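PDB 3ZHC: phytase from Citrobacter braakii, which belongs to branch 2 of the histidine phosphatase superfamily and folds around a mixed central beta sheet accompanied by helices. Local coordinates for residues B[29-34]-B[358-363]; B[51-56]-B[196-201]; B[163-168]-B[281-286]; B[245-250]-B[379-384]. The protein carries 2 engineered substitutions. All coordinates share one frame; numbering follows the deposited sequence.

Contact 1. Residues B[29-34]-B[358-363]; sequences KLERVV and KWKRTS
Lys-358 O is gripped by two successive amides of segment 29-34: Glu-31 N lies 2.9 Å from it, nearly along the C=O axis, and Arg-32 N adds a weak second bond at 3.5 Å. Two residues facing one make a classic beta bulge, set here between the antiparallel strands 28-38 and 353-361 of the central mixed sheet of this histidine phosphatase fold. The kink is taken up at Glu-31, whose psi of -35° departs from strand values. Beside the bulge, Lys-358 N donates to Arg-32 O at 2.7 Å, while Lys-29 and Lys-360 exchange two almost straight backbone bonds.

With the register shifted by the bulge, Arg-32 pairs with Lys-358 and their side chains run alongside each other on one face, Lys-358 NZ settling over the centre of the guanidinium, 3.7 Å from Arg-32 CZ. Backbone oxygens near the end of helix 282-301 probably ease this pairing of like charges: Leu-300 O accepts from the lysine, Ala-299 O and Thr-302 O from the arginine. Glu-31 contributes negative charge nearby. Glu-31 OE1 accepts from a water at 2.8 Å, which in turn takes weak bonds from Arg-32 NE and Lys-358 NZ; Glu-31 OE2 makes a long salt bridge, 3.9 Å, to Lys-360 NZ.

On the face carrying Leu-30 and Trp-359 the contact is mainly apolar, although Trp-359 NE1 bonds to Glu-357 OE1. Leu-30, with CG anti to its backbone N (chi1 -172°), lays CD1 over the indole, 3.8 Å from the centroid of the five-membered ring of Trp-359.

Contact 2. Residues B[51-56]-B[196-201]; sequences MKNVTP and QSETCK. Unlike the reference sequence in segment 51-56: Asn-53 (reference Asp).
The loop between helices 182-192 and 211-214, which carries Cys-200 of the Cys-200–Cys-209 disulfide, docks here on the chain leading on from the short helix 49-53. Asn-53 O, the anchor, accepts from Thr-199 N at 3.1 Å, nearly along the C=O axis, and from Thr-199 OG1 at 2.7 Å, a donor standing 61° out of the carbonyl plane. One residue can deliver both bonds because OG1 is anti to the carbonyl carbon (chi1 -57°) and so lies beside its own N-H. Val-54 CG1 packs against the same hydroxyl, 3.6 Å from Thr-199 OG1, and the valine also leans on Leu-234 and Leu-238 of helix 231-247.

Thr-199 belongs to a beta turn, closed by the bond from Cys-200 N to Ser-197 O. At the head of that turn Ser-197 presses its CB onto the peptide between Val-54 and Thr-55, with Ser-197 CB 3.4 Å from Thr-55 N. Its OG occupies the crowded position between backbone N and carbonyl carbon and bonds to Phe-194 O. The next amide is satisfied by water: one molecule accepts from Glu-198 N at 2.9 Å and donates to Thr-55 O at 2.8 Å, bridging the two segments.

Nearer the surface the fit is looser. Asn-53, which differs from the reference sequence, lies alongside Glu-198, their amide and carboxylate planes 59° apart, and Asn-53 OD1 comes no nearer to Glu-198 CB than 4.1 Å. At the other end, the proline ring of Pro-56 rests its CB 3.6 Å from Gln-196 O.

Contact 3. Residues B[163-168]-B[281-286]; sequences CNAILE and TPEVAR. Engineered in segment 163-168: Cys-163 (natural residue Lys).
From its CB on helix 159-169, Ile-166 sends CG1 anti to its own carbonyl carbon (chi1 -60°), and this branch does the work. CG1 reaches the threonine that precedes helix 282-301: Ile-166 CG1 lies 3.7 Å from Thr-281 CG2 and 3.8 Å from Thr-281 OG1, the two side chains crossing at about a right angle. At the tip, Ile-166 CD1 meets Val-284 CG2 at 4.1 Å, one turn further along. Leu-219 and Val-226, from a loop and strand 225-227, also pack on the isoleucine.

No hydrogen bond joins the two segments. Thr-281 OG1 makes no capping bond; it bonds to Leu-277 O and weakly to Arg-169 of the facing helix, while Thr-281 O accepts from both Val-284 N and Ala-285 N, fixing the first turn. A second small patch lies beside the first: the chain of Glu-283, bent at chi2 (78°), curls so that the face of its carboxylate lies over the Ala-165 methyl, with Ala-165 CB 3.4 Å from Glu-283 OE1 and 3.5 Å from Glu-283 CD. The engineered Cys-163 points away from this interface and forms a disulfide with Cys-221.

The arrangement is packing of a helix flank, through an isoleucine and an alanine, against the N-cap residue and first turn of another helix, within the helical part of a histidine phosphatase fold.

Contact 4. Residues B[245-250]-B[379-384]; sequences QEAQGM and RDMRDI
Arg-382 forms the dense half of this contact, its bent chain (chi2 63°) laid against the end of helix 231-247. The guanidinium takes Met-250 O end-on with two nitrogens, Arg-382 NH1 at 2.7 Å and Arg-382 NH2 at 2.9 Å from that oxygen. Arg-382 NH1 also donates to Glu-246 O at 3.3 Å, in the carbonyl plane and on a lone pair. That carbonyl already accepts from Gly-249 N within the Schellman motif that ends the helix, where Gly-249 takes a positive phi of 81°. Over one face lies the carboxylate of Glu-246, stacked with the planes 24° apart. Glu-246 OE2 sits 3.3 Å from Arg-382 NE, yet well out of the guanidinium plane, so their salt bridge is one of charge without an N-H aimed at the oxygen. Next along the helices, Ala-247 CB closes on Met-381 SD at 3.5 Å, and Met-381 carries on to Leu-76 of helix 71-90.

The outer side is slacker. Exposed Arg-379 stays 4.6 Å by its NH2 from Glu-246 OE2, too far for a salt bridge, but its NE makes one, with a weak hydrogen bond, to Asp-383 OD2.

Chemically, the contact sets a positive group against carbonyl oxygens at a helix C terminus, the partially negative end of its dipole; with Glu-246 stacked on it, Arg-382 should remain charged, and its proximity probably helps keep the carboxylate ionised.

From the N terminus, strand 28-38 opens contact 1, which closes only at strand 353-361 and so encloses contacts 2 and 3. Contact 2 starts at helix 49-53 and ends in the loop after helix 182-192; contact 3 opens between those points, on helix 159-169, and the two cross. Contact 4 begins after contact 2 has closed but before contact 3 does, and finishes beyond contact 1, crossing contacts 1 and 3. Contact 1 joins two neighbouring strands inside the central sheet, contact 2 pins a loop beside helix 49-53, contact 3 joins helices 159-169 and 282-301, and contact 4 helices 231-247 and 378-382. Contacts 1 and 2, centres about 55 Å apart, lie on opposite sides of the chain's centre.

Contact 1. Residues B[29-34]-B[358-363]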
loop_
_atom_site.group_PDB
_atom_site.type_symbol
_atom_site.label_atom_id
_atom_site.label_comp_id
_atom_site.label_asym_id
_atom_site.label_seq_id
_atom_site.Cartn_x
_atom_site.Cartn_y
_atom_site.Cartn_z
ATOM N N LYS B 29 13.342 -14.969 27.156
ATOM C CA LYS B 29 13.257 -13.971 28.214
ATOM C C LYS B 29 13.673 -12.578 27.697
ATOM O O LYS B 29 14.743 -12.429 27.091
ATOM C CB LYS B 29 14.173 -14.364 29.380
ATOM C CG LYS B 29 14.030 -13.463 30.635
ATOM C CD LYS B 29 15.256 -13.517 31.545
ATOM C CE LYS B 29 15.173 -12.431 32.632
ATOM N NZ LYS B 29 16.445 -12.281 33.398
ATOM N N LEU B 30 12.824 -11.572 27.955
ATOM C CA LEU B 30 13.094 -10.174 27.579
ATOM C C LEU B 30 14.048 -9.568 28.584
ATOM O O LEU B 30 13.732 -9.509 29.770
ATOM C CB LEU B 30 11.792 -9.358 27.537
ATOM C CG LEU B 30 11.837 -7.929 26.980
ATOM C CD1 LEU B 30 12.248 -7.934 25.531
ATOM C CD2 LEU B 30 10.484 -7.271 27.130
ATOM N N GLU B 31 15.217 -9.113 28.114
ATOM C CA GLU B 31 16.263 -8.549 29.001
ATOM C C GLU B 31 16.451 -7.032 28.901
ATOM O O GLU B 31 16.751 -6.399 29.906
ATOM C CB GLU B 31 17.604 -9.273 28.766
ATOM C CG GLU B 31 17.677 -10.668 29.461
ATOM C CD GLU B 31 19.091 -11.265 29.481
ATOM O OE1 GLU B 31 19.878 -11.043 28.513
ATOM O OE2 GLU B 31 19.413 -11.970 30.476
ATOM N N ARG B 32 16.289 -6.466 27.693
ATOM C CA ARG B 32 16.471 -5.018 27.449
ATOM C C ARG B 32 15.582 -4.495 26.328
ATOM O O ARG B 32 15.275 -5.226 25.391
ATOM C CB ARG B 32 17.917 -4.698 27.063
ATOM C CG ARG B 32 18.963 -5.180 28.002
ATOM C CD ARG B 32 20.303 -4.750 27.561
ATOM N NE ARG B 32 21.367 -5.303 28.399
ATOM C CZ ARG B 32 22.674 -5.077 28.218
ATOM N NH1 ARG B 32 23.111 -4.294 27.216
ATOM N NH2 ARG B 32 23.564 -5.637 29.046
ATOM N N VAL B 33 15.177 -3.225 26.436
ATOM C CA VAL B 33 14.394 -2.549 25.396
ATOM C C VAL B 33 14.910 -1.128 25.156
ATOM O O VAL B 33 15.277 -0.425 26.083
ATOM C CB VAL B 33 12.850 -2.513 25.721
ATOM C CG1 VAL B 33 12.052 -1.725 24.640
ATOM C CG2 VAL B 33 12.286 -3.921 25.855
ATOM N N VAL B 34 14.950 -0.735 23.894
ATOM C CA VAL B 34 15.217 0.640 23.517
ATOM C C VAL B 34 14.023 1.065 22.703
ATOM O O VAL B 34 13.628 0.359 21.793
ATOM C CB VAL B 34 16.503 0.817 22.712
ATOM C CG1 VAL B 34 16.708 2.311 22.341
ATOM C CG2 VAL B 34 17.694 0.318 23.488
ATOM N N LYS B 358 15.638 -6.838 23.221
ATOM C CA LYS B 358 16.695 -7.853 23.371
ATOM C C LYS B 358 16.111 -9.049 24.130
ATOM O O LYS B 358 15.782 -8.934 25.318
ATOM C CB LYS B 358 17.907 -7.305 24.103
ATOM C CG LYS B 358 19.107 -8.280 24.172
ATOM C CD LYS B 358 20.264 -7.621 24.854
ATOM C CE LYS B 358 21.415 -8.536 25.021
ATOM N NZ LYS B 358 22.479 -7.912 25.896
ATOM N N TRP B 359 15.987 -10.182 23.426
ATOM C CA TRP B 359 15.495 -11.435 23.983
ATOM C C TRP B 359 16.652 -12.427 24.163
ATOM O O TRP B 359 17.515 -12.545 23.274
ATOM C CB TRP B 359 14.449 -12.048 23.059
ATOM C CG TRP B 359 13.204 -11.285 22.976
ATOM C CD1 TRP B 359 12.931 -10.246 22.131
ATOM C CD2 TRP B 359 12.033 -11.485 23.765
ATOM N NE1 TRP B 359 11.653 -9.783 22.348
ATOM C CE2 TRP B 359 11.076 -10.527 23.346
ATOM C CE3 TRP B 359 11.691 -12.386 24.793
ATOM C CZ2 TRP B 359 9.791 -10.438 23.920
ATOM C CZ3 TRP B 359 10.401 -12.301 25.371
ATOM C CH2 TRP B 359 9.474 -11.333 24.929
ATOM N N LYS B 360 16.672 -13.135 25.306
ATOM C CA LYS B 360 17.661 -14.194 25.572
ATOM C C LYS B 360 16.950 -15.533 25.439
ATOM O O LYS B 360 15.928 -15.755 26.096
ATOM C CB LYS B 360 18.275 -14.075 26.968
ATOM C CG LYS B 360 19.451 -15.081 27.224
ATOM C CD LYS B 360 20.012 -15.013 28.652
ATOM C CE LYS B 360 19.068 -15.679 29.679
ATOM N NZ LYS B 360 19.682 -15.774 31.067
ATOM N N ARG B 361 17.486 -16.414 24.590
ATOM C CA ARG B 361 16.960 -17.774 24.444
ATOM C C ARG B 361 17.501 -18.551 25.638
ATOM O O ARG B 361 18.718 -18.608 25.839
ATOM C CB ARG B 361 17.411 -18.389 23.138
ATOM C CG ARG B 361 16.876 -19.809 22.845
ATOM C CD ARG B 361 17.624 -20.432 21.647
ATOM N NE ARG B 361 17.002 -20.199 20.348
ATOM C CZ ARG B 361 17.627 -20.312 19.165
ATOM N NH1 ARG B 361 18.936 -20.651 19.075
ATOM N NH2 ARG B 361 16.941 -20.079 18.047
ATOM N N THR B 362 16.592 -19.135 26.429
ATOM C CA THR B 362 16.950 -19.872 27.669
ATOM C C THR B 362 17.830 -21.098 27.435
ATOM O O THR B 362 18.777 -21.331 28.198
ATOM C CB THR B 362 15.680 -20.356 28.432
ATOM O OG1 THR B 362 14.748 -19.280 28.554
ATOM C CG2 THR B 362 16.042 -20.888 29.830
ATOM N N SER B 363 17.511 -21.870 26.388
ATOM C CA SER B 363 18.210 -23.155 26.095
ATOM C C SER B 363 19.735 -23.054 25.881
ATOM O O SER B 363 20.471 -24.000 26.225
ATOM C CB SER B 363 17.564 -23.858 24.889
ATOM O OG SER B 363 17.594 -23.026 23.747
HETATM O O HOH W 1 20.977 -8.509 28.955
#

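Contact 2. Residues B[51-56]-B[196-201]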
loop_
_atom_site.group_PDB
_atom_site.type_symbol
_atom_site.label_atom_id
_atom_site.label_comp_id
_atom_site.label_asym_id
_atom_site.label_seq_id
_atom_site.Cartn_x
_atom_site.Cartn_y
_atom_site.Cartn_z
ATOM N N MET B 51 -0.446 29.074 3.407
ATOM C CA MET B 51 -1.462 28.179 4.049
ATOM C C MET B 51 -2.833 28.841 4.052
ATOM O O MET B 51 -3.852 28.190 3.763
ATOM C CB MET B 51 -1.054 27.795 5.478
ATOM C CG MET B 51 0.152 26.909 5.555
ATOM S SD MET B 51 0.818 26.724 7.220
ATOM C CE MET B 51 -0.621 26.068 8.084
ATOM N N LYS B 52 -2.854 30.137 4.364
ATOM C CA LYS B 52 -4.091 30.906 4.370
ATOM C C LYS B 52 -4.673 31.092 2.963
ATOM O O LYS B 52 -5.863 31.030 2.804
ATOM C CB LYS B 52 -3.877 32.269 5.020
ATOM C CG LYS B 52 -3.553 32.210 6.484
ATOM C CD LYS B 52 -3.267 33.592 7.001
ATOM C CE LYS B 52 -2.764 33.579 8.401
ATOM N NZ LYS B 52 -2.378 34.967 8.786
ATOM N N ASN B 53 -3.810 31.304 1.961
ATOM C CA ASN B 53 -4.250 31.594 0.577
ATOM C C ASN B 53 -4.514 30.376 -0.346
ATOM O O ASN B 53 -4.930 30.570 -1.505
ATOM C CB ASN B 53 -3.259 32.576 -0.080
ATOM C CG ASN B 53 -3.214 33.952 0.651
ATOM O OD1 ASN B 53 -4.251 34.510 1.040
ATOM N ND2 ASN B 53 -2.022 34.477 0.832
ATOM N N VAL B 54 -4.286 29.153 0.149
ATOM C CA VAL B 54 -4.619 27.898 -0.624
ATOM C C VAL B 54 -5.997 27.335 -0.241
ATOM O O VAL B 54 -6.377 26.261 -0.688
ATOM C CB VAL B 54 -3.513 26.796 -0.524
ATOM C CG1 VAL B 54 -2.234 27.302 -1.156
ATOM C CG2 VAL B 54 -3.295 26.360 0.914
ATOM N N THR B 55 -6.742 28.065 0.590
ATOM C CA THR B 55 -8.125 27.715 0.882
ATOM C C THR B 55 -8.941 28.974 1.152
ATOM O O THR B 55 -8.425 29.910 1.766
ATOM C CB THR B 55 -8.231 26.745 2.077
ATOM O OG1 THR B 55 -9.608 26.499 2.375
ATOM C CG2 THR B 55 -7.497 27.299 3.345
ATOM N N PRO B 56 -10.224 29.015 0.687
ATOM C CA PRO B 56 -11.086 30.145 1.059
ATOM C C PRO B 56 -11.550 30.089 2.531
ATOM O O PRO B 56 -12.090 31.061 3.029
ATOM C CB PRO B 56 -12.284 29.987 0.123
ATOM C CG PRO B 56 -12.348 28.525 -0.123
ATOM C CD PRO B 56 -10.931 28.088 -0.216
ATOM N N GLN B 196 -11.507 27.586 -5.273
ATOM C CA GLN B 196 -12.128 28.832 -4.802
ATOM C C GLN B 196 -11.206 29.706 -3.918
ATOM O O GLN B 196 -11.666 30.696 -3.365
ATOM C CB GLN B 196 -13.418 28.516 -4.041
ATOM C CG GLN B 196 -14.377 27.569 -4.754
ATOM C CD GLN B 196 -14.743 28.038 -6.135
ATOM O OE1 GLN B 196 -14.522 27.319 -7.134
ATOM N NE2 GLN B 196 -15.291 29.253 -6.224
ATOM N N SER B 197 -9.917 29.340 -3.795
ATOM C CA SER B 197 -8.952 30.101 -2.972
ATOM C C SER B 197 -8.296 31.253 -3.754
ATOM O O SER B 197 -8.415 31.335 -4.979
ATOM C CB SER B 197 -7.865 29.171 -2.409
ATOM O OG SER B 197 -6.962 28.733 -3.421
ATOM N N GLU B 198 -7.600 32.124 -3.021
ATOM C CA GLU B 198 -6.869 33.273 -3.597
ATOM C C GLU B 198 -5.774 32.829 -4.606
ATOM O O GLU B 198 -5.484 33.549 -5.564
ATOM C CB GLU B 198 -6.258 34.127 -2.472
ATOM C CG GLU B 198 -5.649 35.489 -2.898
ATOM C CD GLU B 198 -6.707 36.534 -3.395
ATOM O OE1 GLU B 198 -7.932 36.367 -3.126
ATOM O OE2 GLU B 198 -6.285 37.525 -4.052
ATOM N N THR B 199 -5.182 31.645 -4.376
ATOM C CA THR B 199 -4.166 31.062 -5.284
ATOM C C THR B 199 -4.708 30.816 -6.716
ATOM O O THR B 199 -3.972 30.980 -7.685
ATOM C CB THR B 199 -3.576 29.750 -4.691
ATOM O OG1 THR B 199 -3.025 30.019 -3.391
ATOM C CG2 THR B 199 -2.486 29.167 -5.584
ATOM N N CYS B 200 -5.989 30.433 -6.822
ATOM C CA CYS B 200 -6.679 30.192 -8.123
ATOM C C CYS B 200 -7.565 31.365 -8.596
ATOM O O CYS B 200 -8.374 31.198 -9.524
ATOM C CB CYS B 200 -7.536 28.925 -8.017
ATOM S SG CYS B 200 -6.581 27.476 -7.634
ATOM N N LYS B 201 -7.413 32.538 -7.970
ATOM C CA LYS B 201 -8.227 33.725 -8.283
ATOM C C LYS B 201 -8.105 34.139 -9.753
ATOM O O LYS B 201 -9.122 34.266 -10.453
ATOM C CB LYS B 201 -7.810 34.902 -7.378
ATOM C CG LYS B 201 -8.680 36.152 -7.506
ATOM C CD LYS B 201 -8.173 37.281 -6.628
ATOM C CE LYS B 201 -9.009 38.556 -6.820
ATOM N NZ LYS B 201 -10.373 38.437 -6.220
HETATM O O HOH W 2 -7.938 31.931 -0.183
#

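Contact 3. Residues B[163-168]-B[281-286]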
loop_
_atom_site.group_PDB
_atom_site.type_symbol
_atom_site.label_atom_id
_atom_site.label_comp_id
_atom_site.label_asym_id
_atom_site.label_seq_id
_atom_site.Cartn_x
_atom_site.Cartn_y
_atom_site.Cartn_z
ATOM N N CYS B 163 21.183 14.971 -3.507
ATOM C CA CYS B 163 20.050 15.477 -4.365
ATOM C C CYS B 163 19.731 14.513 -5.464
ATOM O O CYS B 163 18.579 14.153 -5.645
ATOM C CB CYS B 163 20.299 16.905 -4.968
ATOM S SG CYS B 163 19.242 18.279 -4.269
ATOM N N ASN B 164 20.767 14.094 -6.197
ATOM C CA ASN B 164 20.596 13.129 -7.284
ATOM C C ASN B 164 20.024 11.784 -6.812
ATOM O O ASN B 164 19.208 11.205 -7.499
ATOM C CB ASN B 164 21.905 12.923 -8.037
ATOM C CG ASN B 164 22.290 14.125 -8.895
ATOM O OD1 ASN B 164 21.491 14.614 -9.685
ATOM N ND2 ASN B 164 23.509 14.587 -8.752
ATOM N N ALA B 165 20.460 11.315 -5.636
ATOM C CA ALA B 165 19.954 10.065 -5.045
ATOM C C ALA B 165 18.449 10.167 -4.733
ATOM O O ALA B 165 17.677 9.245 -5.030
ATOM C CB ALA B 165 20.739 9.704 -3.794
ATOM N N ILE B 166 18.046 11.289 -4.145
ATOM C CA ILE B 166 16.617 11.557 -3.873
ATOM C C ILE B 166 15.873 11.707 -5.202
ATOM O O ILE B 166 14.775 11.189 -5.353
ATOM C CB ILE B 166 16.399 12.816 -3.022
ATOM C CG1 ILE B 166 17.083 12.701 -1.663
ATOM C CG2 ILE B 166 14.866 13.088 -2.809
ATOM C CD1 ILE B 166 17.356 14.038 -1.033
ATOM N N LEU B 167 16.496 12.413 -6.160
ATOM C CA LEU B 167 15.893 12.632 -7.490
ATOM C C LEU B 167 15.568 11.299 -8.189
ATOM O O LEU B 167 14.463 11.128 -8.714
ATOM C CB LEU B 167 16.810 13.475 -8.408
ATOM C CG LEU B 167 16.171 14.528 -9.336
ATOM C CD1 LEU B 167 17.071 14.764 -10.582
ATOM C CD2 LEU B 167 14.763 14.176 -9.763
ATOM N N GLU B 168 16.542 10.357 -8.178
ATOM C CA GLU B 168 16.356 9.022 -8.824
ATOM C C GLU B 168 15.347 8.151 -8.087
ATOM O O GLU B 168 14.714 7.277 -8.707
ATOM C CB GLU B 168 17.706 8.281 -9.017
ATOM C CG GLU B 168 18.688 8.990 -10.030
ATOM C CD GLU B 168 18.051 9.255 -11.415
ATOM O OE1 GLU B 168 17.412 8.332 -11.963
ATOM O OE2 GLU B 168 18.195 10.395 -11.946
ATOM N N THR B 281 15.603 8.198 2.138
ATOM C CA THR B 281 16.618 8.027 1.097
ATOM C C THR B 281 17.950 7.731 1.786
ATOM O O THR B 281 18.455 8.587 2.495
ATOM C CB THR B 281 16.721 9.277 0.203
ATOM O OG1 THR B 281 15.461 9.497 -0.431
ATOM C CG2 THR B 281 17.837 9.121 -0.883
ATOM N N PRO B 282 18.517 6.496 1.587
ATOM C CA PRO B 282 19.733 6.041 2.325
ATOM C C PRO B 282 20.850 7.057 2.450
ATOM O O PRO B 282 21.434 7.166 3.504
ATOM C CB PRO B 282 20.198 4.834 1.501
ATOM C CG PRO B 282 18.944 4.253 1.002
ATOM C CD PRO B 282 18.050 5.433 0.662
ATOM N N GLU B 283 21.126 7.801 1.375
ATOM C CA GLU B 283 22.208 8.804 1.374
ATOM C C GLU B 283 21.989 9.908 2.427
ATOM O O GLU B 283 22.961 10.485 2.906
ATOM C CB GLU B 283 22.424 9.419 -0.016
ATOM C CG GLU B 283 23.140 8.486 -1.020
ATOM C CD GLU B 283 22.254 7.408 -1.645
ATOM O OE1 GLU B 283 21.036 7.326 -1.354
ATOM O OE2 GLU B 283 22.797 6.640 -2.445
ATOM N N VAL B 284 20.708 10.182 2.768
ATOM C CA VAL B 284 20.342 11.095 3.863
ATOM C C VAL B 284 20.191 10.325 5.199
ATOM O O VAL B 284 20.803 10.710 6.196
ATOM C CB VAL B 284 19.052 11.884 3.536
ATOM C CG1 VAL B 284 18.498 12.627 4.786
ATOM C CG2 VAL B 284 19.323 12.867 2.412
ATOM N N ALA B 285 19.385 9.250 5.191
ATOM C CA ALA B 285 19.063 8.447 6.426
ATOM C C ALA B 285 20.271 7.908 7.172
ATOM O O ALA B 285 20.285 7.922 8.393
ATOM C CB ALA B 285 18.114 7.290 6.102
ATOM N N ARG B 286 21.275 7.431 6.425
ATOM C CA ARG B 286 22.510 6.861 7.012
ATOM C C ARG B 286 23.226 7.852 7.891
ATOM O O ARG B 286 23.563 7.542 9.022
ATOM C CB ARG B 286 23.476 6.365 5.922
ATOM C CG ARG B 286 23.100 5.065 5.271
ATOM C CD ARG B 286 24.170 4.634 4.210
ATOM N NE ARG B 286 25.483 4.370 4.837
ATOM C CZ ARG B 286 26.675 4.935 4.529
ATOM N NH1 ARG B 286 26.822 5.835 3.549
ATOM N NH2 ARG B 286 27.758 4.562 5.227
#

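Contact 4. Residues B[245-250]-B[379-384]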
loop_
_atom_site.group_PDB
_atom_site.type_symbol
_atom_site.label_atom_id
_atom_site.label_comp_id
_atom_site.label_asym_id
_atom_site.label_seq_id
_atom_site.Cartn_x
_atom_site.Cartn_y
_atom_site.Cartn_z
ATOM N N GLN B 245 -5.186 17.615 13.848
ATOM C CA GLN B 245 -6.534 18.096 14.251
ATOM C C GLN B 245 -7.410 16.935 14.770
ATOM O O GLN B 245 -8.027 17.033 15.858
ATOM C CB GLN B 245 -7.251 18.781 13.091
ATOM C CG GLN B 245 -6.717 20.103 12.710
ATOM C CD GLN B 245 -7.358 20.653 11.439
ATOM O OE1 GLN B 245 -8.219 20.003 10.818
ATOM N NE2 GLN B 245 -6.948 21.854 11.046
ATOM N N GLU B 246 -7.444 15.850 13.983
ATOM C CA GLU B 246 -8.185 14.631 14.322
ATOM C C GLU B 246 -7.669 14.005 15.634
ATOM O O GLU B 246 -8.446 13.793 16.572
ATOM C CB GLU B 246 -8.083 13.623 13.173
ATOM C CG GLU B 246 -8.927 12.330 13.314
ATOM C CD GLU B 246 -10.433 12.545 13.194
ATOM O OE1 GLU B 246 -10.887 13.445 12.477
ATOM O OE2 GLU B 246 -11.164 11.782 13.829
ATOM N N ALA B 247 -6.373 13.721 15.695
ATOM C CA ALA B 247 -5.743 13.118 16.913
ATOM C C ALA B 247 -5.922 13.981 18.184
ATOM O O ALA B 247 -6.010 13.448 19.290
ATOM C CB ALA B 247 -4.265 12.830 16.668
ATOM N N GLN B 248 -5.971 15.306 17.993
ATOM C CA GLN B 248 -6.225 16.282 19.067
ATOM C C GLN B 248 -7.688 16.296 19.564
ATOM O O GLN B 248 -7.966 16.848 20.617
ATOM C CB GLN B 248 -5.815 17.711 18.594
ATOM C CG GLN B 248 -6.016 18.906 19.610
ATOM C CD GLN B 248 -5.263 18.722 20.927
ATOM O OE1 GLN B 248 -4.344 17.894 21.038
ATOM N NE2 GLN B 248 -5.647 19.501 21.932
ATOM N N GLY B 249 -8.606 15.692 18.805
ATOM C CA GLY B 249 -10.006 15.668 19.154
ATOM C C GLY B 249 -10.725 16.939 18.788
ATOM O O GLY B 249 -11.749 17.276 19.416
ATOM N N MET B 250 -10.211 17.659 17.773
ATOM C CA MET B 250 -10.834 18.915 17.347
ATOM C C MET B 250 -12.174 18.624 16.684
ATOM O O MET B 250 -12.263 17.744 15.829
ATOM C CB MET B 250 -9.944 19.721 16.412
ATOM C CG MET B 250 -8.803 20.357 17.109
ATOM S SD MET B 250 -8.066 21.644 16.132
ATOM C CE MET B 250 -7.011 22.412 17.371
ATOM N N ARG B 379 -8.359 6.580 15.393
ATOM C CA ARG B 379 -9.583 6.406 16.187
ATOM C C ARG B 379 -9.254 6.394 17.686
ATOM O O ARG B 379 -9.924 7.072 18.480
ATOM C CB ARG B 379 -10.257 5.089 15.792
ATOM C CG ARG B 379 -11.677 4.843 16.309
ATOM C CD ARG B 379 -12.720 5.644 15.549
ATOM N NE ARG B 379 -13.036 6.941 16.171
ATOM C CZ ARG B 379 -13.728 7.923 15.577
ATOM N NH1 ARG B 379 -14.196 7.799 14.309
ATOM N NH2 ARG B 379 -13.958 9.048 16.246
ATOM N N ASP B 380 -8.214 5.625 18.066
ATOM C CA ASP B 380 -7.780 5.541 19.489
ATOM C C ASP B 380 -7.177 6.863 20.018
ATOM O O ASP B 380 -7.171 7.088 21.223
ATOM C CB ASP B 380 -6.798 4.358 19.723
ATOM C CG ASP B 380 -7.505 2.958 19.724
ATOM O OD1 ASP B 380 -8.731 2.853 19.437
ATOM O OD2 ASP B 380 -6.811 1.955 20.021
ATOM N N MET B 381 -6.672 7.717 19.118
ATOM C CA MET B 381 -6.213 9.058 19.489
ATOM C C MET B 381 -7.436 9.920 19.701
ATOM O O MET B 381 -7.593 10.526 20.754
ATOM C CB MET B 381 -5.322 9.661 18.417
ATOM C CG MET B 381 -3.985 8.945 18.278
ATOM S SD MET B 381 -3.000 9.527 16.921
ATOM C CE MET B 381 -1.507 8.532 17.138
ATOM N N ARG B 382 -8.297 9.952 18.678
ATOM C CA ARG B 382 -9.567 10.695 18.676
ATOM C C ARG B 382 -10.402 10.446 19.924
ATOM O O ARG B 382 -10.880 11.390 20.530
ATOM C CB ARG B 382 -10.394 10.309 17.426
ATOM C CG ARG B 382 -11.709 11.093 17.181
ATOM C CD ARG B 382 -11.433 12.520 16.950
ATOM N NE ARG B 382 -12.584 13.282 16.435
ATOM C CZ ARG B 382 -12.518 14.557 16.023
ATOM N NH1 ARG B 382 -11.355 15.233 16.055
ATOM N NH2 ARG B 382 -13.614 15.171 15.573
ATOM N N ASP B 383 -10.557 9.179 20.296
ATOM C CA ASP B 383 -11.344 8.773 21.476
ATOM C C ASP B 383 -10.565 8.752 22.798
ATOM O O ASP B 383 -11.176 8.631 23.858
ATOM C CB ASP B 383 -11.914 7.359 21.265
ATOM C CG ASP B 383 -12.805 7.245 20.047
ATOM O OD1 ASP B 383 -13.448 8.225 19.646
ATOM O OD2 ASP B 383 -12.861 6.141 19.488
ATOM N N ILE B 384 -9.220 8.873 22.727
ATOM C CA ILE B 384 -8.307 8.697 23.896
ATOM C C ILE B 384 -8.656 7.353 24.560
ATOM O O ILE B 384 -8.992 7.280 25.757
ATOM C CB ILE B 384 -8.327 9.882 24.908
ATOM C CG1 ILE B 384 -8.153 11.215 24.197
ATOM C CG2 ILE B 384 -7.217 9.701 25.967
ATOM C CD1 ILE B 384 -8.188 12.416 25.139
#